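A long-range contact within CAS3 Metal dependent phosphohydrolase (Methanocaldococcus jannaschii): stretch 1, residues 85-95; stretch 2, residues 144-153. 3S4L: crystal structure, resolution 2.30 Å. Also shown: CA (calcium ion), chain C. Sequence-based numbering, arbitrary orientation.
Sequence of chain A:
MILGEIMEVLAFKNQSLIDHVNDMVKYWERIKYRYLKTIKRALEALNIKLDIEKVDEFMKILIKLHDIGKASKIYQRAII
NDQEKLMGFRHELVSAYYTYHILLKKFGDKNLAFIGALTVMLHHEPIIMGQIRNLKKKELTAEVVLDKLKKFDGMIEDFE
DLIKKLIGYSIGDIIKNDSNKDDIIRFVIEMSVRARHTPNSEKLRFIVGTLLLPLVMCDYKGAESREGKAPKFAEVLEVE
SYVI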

# COMPACT_ATOMS: atom_id res chain seq x y z
N LYS A 85 5.23 10.55 19.24
CA LYS A 85 4.93 9.13 19.15
C LYS A 85 3.79 8.90 18.16
O LYS A 85 3.01 9.82 17.88
CB LYS A 85 4.57 8.57 20.52
N LEU A 86 3.68 7.68 17.64
CA LEU A 86 2.68 7.37 16.61
C LEU A 86 1.23 7.35 17.11
O LEU A 86 0.31 7.58 16.33
CB LEU A 86 3.00 6.06 15.90
CG LEU A 86 4.16 6.10 14.91
CD1 LEU A 86 4.33 4.73 14.25
CD2 LEU A 86 3.91 7.17 13.87
N MET A 87 1.05 7.06 18.40
CA MET A 87 -0.29 7.03 19.02
C MET A 87 -1.26 6.14 18.24
O MET A 87 -2.38 6.57 17.89
CB MET A 87 -0.86 8.45 19.16
CG MET A 87 0.15 9.47 19.68
SD MET A 87 -0.25 10.20 21.28
CE MET A 87 -0.73 11.85 20.79
N GLY A 88 -0.83 4.91 17.97
CA GLY A 88 -1.66 3.97 17.26
C GLY A 88 -1.76 4.22 15.76
O GLY A 88 -2.33 3.41 15.03
N PHE A 89 -1.21 5.34 15.29
CA PHE A 89 -1.29 5.60 13.86
C PHE A 89 -0.69 4.45 13.05
O PHE A 89 0.38 3.93 13.38
CB PHE A 89 -0.63 6.91 13.45
CG PHE A 89 -0.64 7.13 11.96
CD1 PHE A 89 -1.82 7.49 11.30
CD2 PHE A 89 0.51 6.94 11.21
CE1 PHE A 89 -1.85 7.67 9.89
CE2 PHE A 89 0.51 7.14 9.81
CZ PHE A 89 -0.67 7.50 9.15
N ARG A 90 -1.38 4.05 11.99
CA ARG A 90 -0.92 2.95 11.13
C ARG A 90 -0.82 3.39 9.67
O ARG A 90 -1.82 3.57 8.98
CB ARG A 90 -1.84 1.74 11.28
CG ARG A 90 -2.07 1.35 12.73
CD ARG A 90 -1.14 0.26 13.21
NE ARG A 90 0.21 0.35 12.66
CZ ARG A 90 0.88 -0.69 12.17
NH1 ARG A 90 0.30 -1.89 12.14
NH2 ARG A 90 2.11 -0.54 11.69
N HIS A 91 0.41 3.60 9.22
CA HIS A 91 0.68 4.13 7.89
C HIS A 91 0.04 3.30 6.77
O HIS A 91 -0.38 3.86 5.74
CB HIS A 91 2.18 4.22 7.65
CG HIS A 91 2.86 2.88 7.64
ND1 HIS A 91 3.16 2.18 8.78
CD2 HIS A 91 3.31 2.13 6.61
CE1 HIS A 91 3.75 1.04 8.46
NE2 HIS A 91 3.85 0.99 7.15
N GLU A 92 -0.04 1.99 6.96
CA GLU A 92 -0.50 1.12 5.87
C GLU A 92 -1.95 1.37 5.45
O GLU A 92 -2.32 1.08 4.30
CB GLU A 92 -0.28 -0.37 6.19
CG GLU A 92 -1.00 -0.89 7.41
CD GLU A 92 -0.10 -0.88 8.65
OE1 GLU A 92 0.55 0.16 8.92
OE2 GLU A 92 -0.03 -1.91 9.35
N LEU A 93 -2.77 1.88 6.36
CA LEU A 93 -4.18 2.18 6.04
C LEU A 93 -4.23 3.35 5.06
O LEU A 93 -5.03 3.37 4.13
CB LEU A 93 -4.99 2.50 7.29
CG LEU A 93 -5.60 1.35 8.11
CD1 LEU A 93 -4.59 0.30 8.50
CD2 LEU A 93 -6.29 1.92 9.36
N VAL A 94 -3.36 4.33 5.29
CA VAL A 94 -3.23 5.46 4.39
C VAL A 94 -2.59 5.05 3.07
O VAL A 94 -2.97 5.56 2.03
CB VAL A 94 -2.39 6.58 5.02
CG1 VAL A 94 -2.06 7.65 3.97
CG2 VAL A 94 -3.12 7.15 6.22
N SER A 95 -1.62 4.13 3.13
CA SER A 95 -1.07 3.54 1.90
C SER A 95 -2.15 2.84 1.06
O SER A 95 -2.24 3.04 -0.16
CB SER A 95 0.05 2.53 2.21
OG SER A 95 1.17 3.10 2.88
N VAL A 144 -11.62 -0.00 15.18
CA VAL A 144 -10.18 -0.12 15.03
C VAL A 144 -9.65 0.80 13.94
O VAL A 144 -8.61 1.44 14.12
CB VAL A 144 -9.74 -1.57 14.75
CG1 VAL A 144 -8.24 -1.62 14.51
CG2 VAL A 144 -10.14 -2.47 15.91
N VAL A 145 -10.34 0.86 12.80
CA VAL A 145 -9.96 1.86 11.79
C VAL A 145 -9.88 3.25 12.42
O VAL A 145 -8.88 3.94 12.26
CB VAL A 145 -10.91 1.90 10.58
CG1 VAL A 145 -10.59 3.13 9.71
CG2 VAL A 145 -10.82 0.60 9.77
N LEU A 146 -10.92 3.64 13.17
CA LEU A 146 -10.92 4.94 13.82
C LEU A 146 -9.76 5.09 14.80
O LEU A 146 -9.20 6.17 14.96
CB LEU A 146 -12.25 5.22 14.55
CG LEU A 146 -13.54 5.37 13.73
CD1 LEU A 146 -14.69 5.55 14.68
CD2 LEU A 146 -13.46 6.54 12.77
N ASP A 147 -9.42 4.02 15.50
CA ASP A 147 -8.26 4.03 16.37
C ASP A 147 -6.96 4.30 15.57
O ASP A 147 -6.10 5.09 15.98
CB ASP A 147 -8.13 2.67 17.09
CG ASP A 147 -9.17 2.48 18.19
OD1 ASP A 147 -9.80 3.49 18.60
OD2 ASP A 147 -9.35 1.33 18.67
N LYS A 148 -6.83 3.65 14.42
CA LYS A 148 -5.55 3.64 13.72
C LYS A 148 -5.37 4.88 12.86
O LYS A 148 -4.28 5.14 12.34
CB LYS A 148 -5.38 2.36 12.91
CG LYS A 148 -5.28 1.08 13.74
CD LYS A 148 -5.40 -0.15 12.81
CE LYS A 148 -4.96 -1.45 13.48
NZ LYS A 148 -4.60 -2.48 12.44
N LEU A 149 -6.44 5.65 12.71
CA LEU A 149 -6.39 6.87 11.92
C LEU A 149 -6.62 8.11 12.78
O LEU A 149 -6.54 9.24 12.30
CB LEU A 149 -7.40 6.79 10.77
CG LEU A 149 -6.88 5.82 9.72
CD1 LEU A 149 -7.86 5.61 8.58
CD2 LEU A 149 -5.53 6.37 9.22
N LYS A 150 -6.87 7.88 14.07
CA LYS A 150 -7.17 8.99 14.98
C LYS A 150 -6.20 10.15 14.80
O LYS A 150 -6.62 11.30 14.61
CB LYS A 150 -7.15 8.52 16.43
CG LYS A 150 -7.72 9.54 17.42
CD LYS A 150 -7.82 8.96 18.83
CE LYS A 150 -8.64 9.87 19.75
NZ LYS A 150 -7.98 11.20 19.94
N LYS A 151 -4.90 9.86 14.85
CA LYS A 151 -3.88 10.91 14.77
C LYS A 151 -3.43 11.27 13.35
O LYS A 151 -2.44 11.98 13.18
CB LYS A 151 -2.66 10.56 15.64
CG LYS A 151 -2.91 10.71 17.13
CD LYS A 151 -3.70 11.99 17.39
CE LYS A 151 -3.65 12.42 18.85
NZ LYS A 151 -4.12 13.83 19.00
N PHE A 152 -4.15 10.81 12.33
CA PHE A 152 -3.80 11.22 10.97
C PHE A 152 -4.08 12.71 10.79
O PHE A 152 -5.19 13.18 11.05
CB PHE A 152 -4.55 10.39 9.91
CG PHE A 152 -4.24 10.81 8.49
CD1 PHE A 152 -2.99 10.54 7.92
CD2 PHE A 152 -5.20 11.46 7.71
CE1 PHE A 152 -2.71 10.92 6.61
CE2 PHE A 152 -4.92 11.83 6.39
CZ PHE A 152 -3.67 11.56 5.84
N ASP A 153 -3.08 13.45 10.33
CA ASP A 153 -3.21 14.89 10.15
C ASP A 153 -2.66 15.34 8.80
O ASP A 153 -1.99 16.37 8.71
CB ASP A 153 -2.50 15.64 11.27
CG ASP A 153 -1.01 15.30 11.34
OD1 ASP A 153 -0.58 14.23 10.83
OD2 ASP A 153 -0.27 16.12 11.92
CA CA C . 5.27 -0.51 6.13
O HOH W 1 -3.97 7.17 15.43
O HOH W 2 7.75 0.21 7.26
O HOH W 3 7.00 -1.45 4.91

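Stretch 1 is a turn that leads into a helix, and stretch 2 is the end of a helix that runs into a turn. The helices, 91-95 and 144-149, cross at 103° with their axes no closer than 10.1 Å. The closest approach is between the backbones, where Arg90 N reaches Lys148 O at 3.1 Å and the CA atoms of Phe89 and Lys148 lie 4.7 Å apart.

Late in its helix, Lys148 O is free to look outward. It accepts a hydrogen bond from Arg90 N and a CA-H...O contact from Phe89 CA (3.4 Å). In return, Gly88 O receives Lys148 CA at 3.5 Å. Gly88 sits third in the type I' turn Leu86 to Phe89 with positive phi, a conformation glycine adopts easily; a CB there would point toward stretch 2. Beside this seam, one water donates to Met87 O and Asp147 O (3.0 Å each) and accepts from Lys151 N (2.9 Å), filling a gap between backbones.

Next to this backbone seam, the fit is apolar. Leu93 points toward stretch 2, and its CD2 rests against both Lys148 CB (3.7 Å) and Leu149 CG (4.0 Å): a branched end suits a hollow lined by a lysine's aliphatic root and another leucine. Leu149 starts away from stretch 1, but its end swings back, placing CD2 4.0 Å from Phe89 CE1 and 3.9 Å from Val94 CG2. Phe152, held by the type I turn from Leu149, brings CD1 to 3.7 Å from Phe89 CE1 and 3.8 Å from Val94 CG2. The two broad rings meet obliquely, while compact Val94 fits against both leucine and ring.

Long side chains meet at the more exposed margin: Met87 CE touches Lys151 CE (3.6 Å), and Arg90 CG meets Lys148 CG (3.4 Å), pairing a methyl with a methylene in the first case and two methylenes in the second. Arg90 NH1 lies 2.8 Å from Glu92 OE2 in a salt bridge within stretch 1.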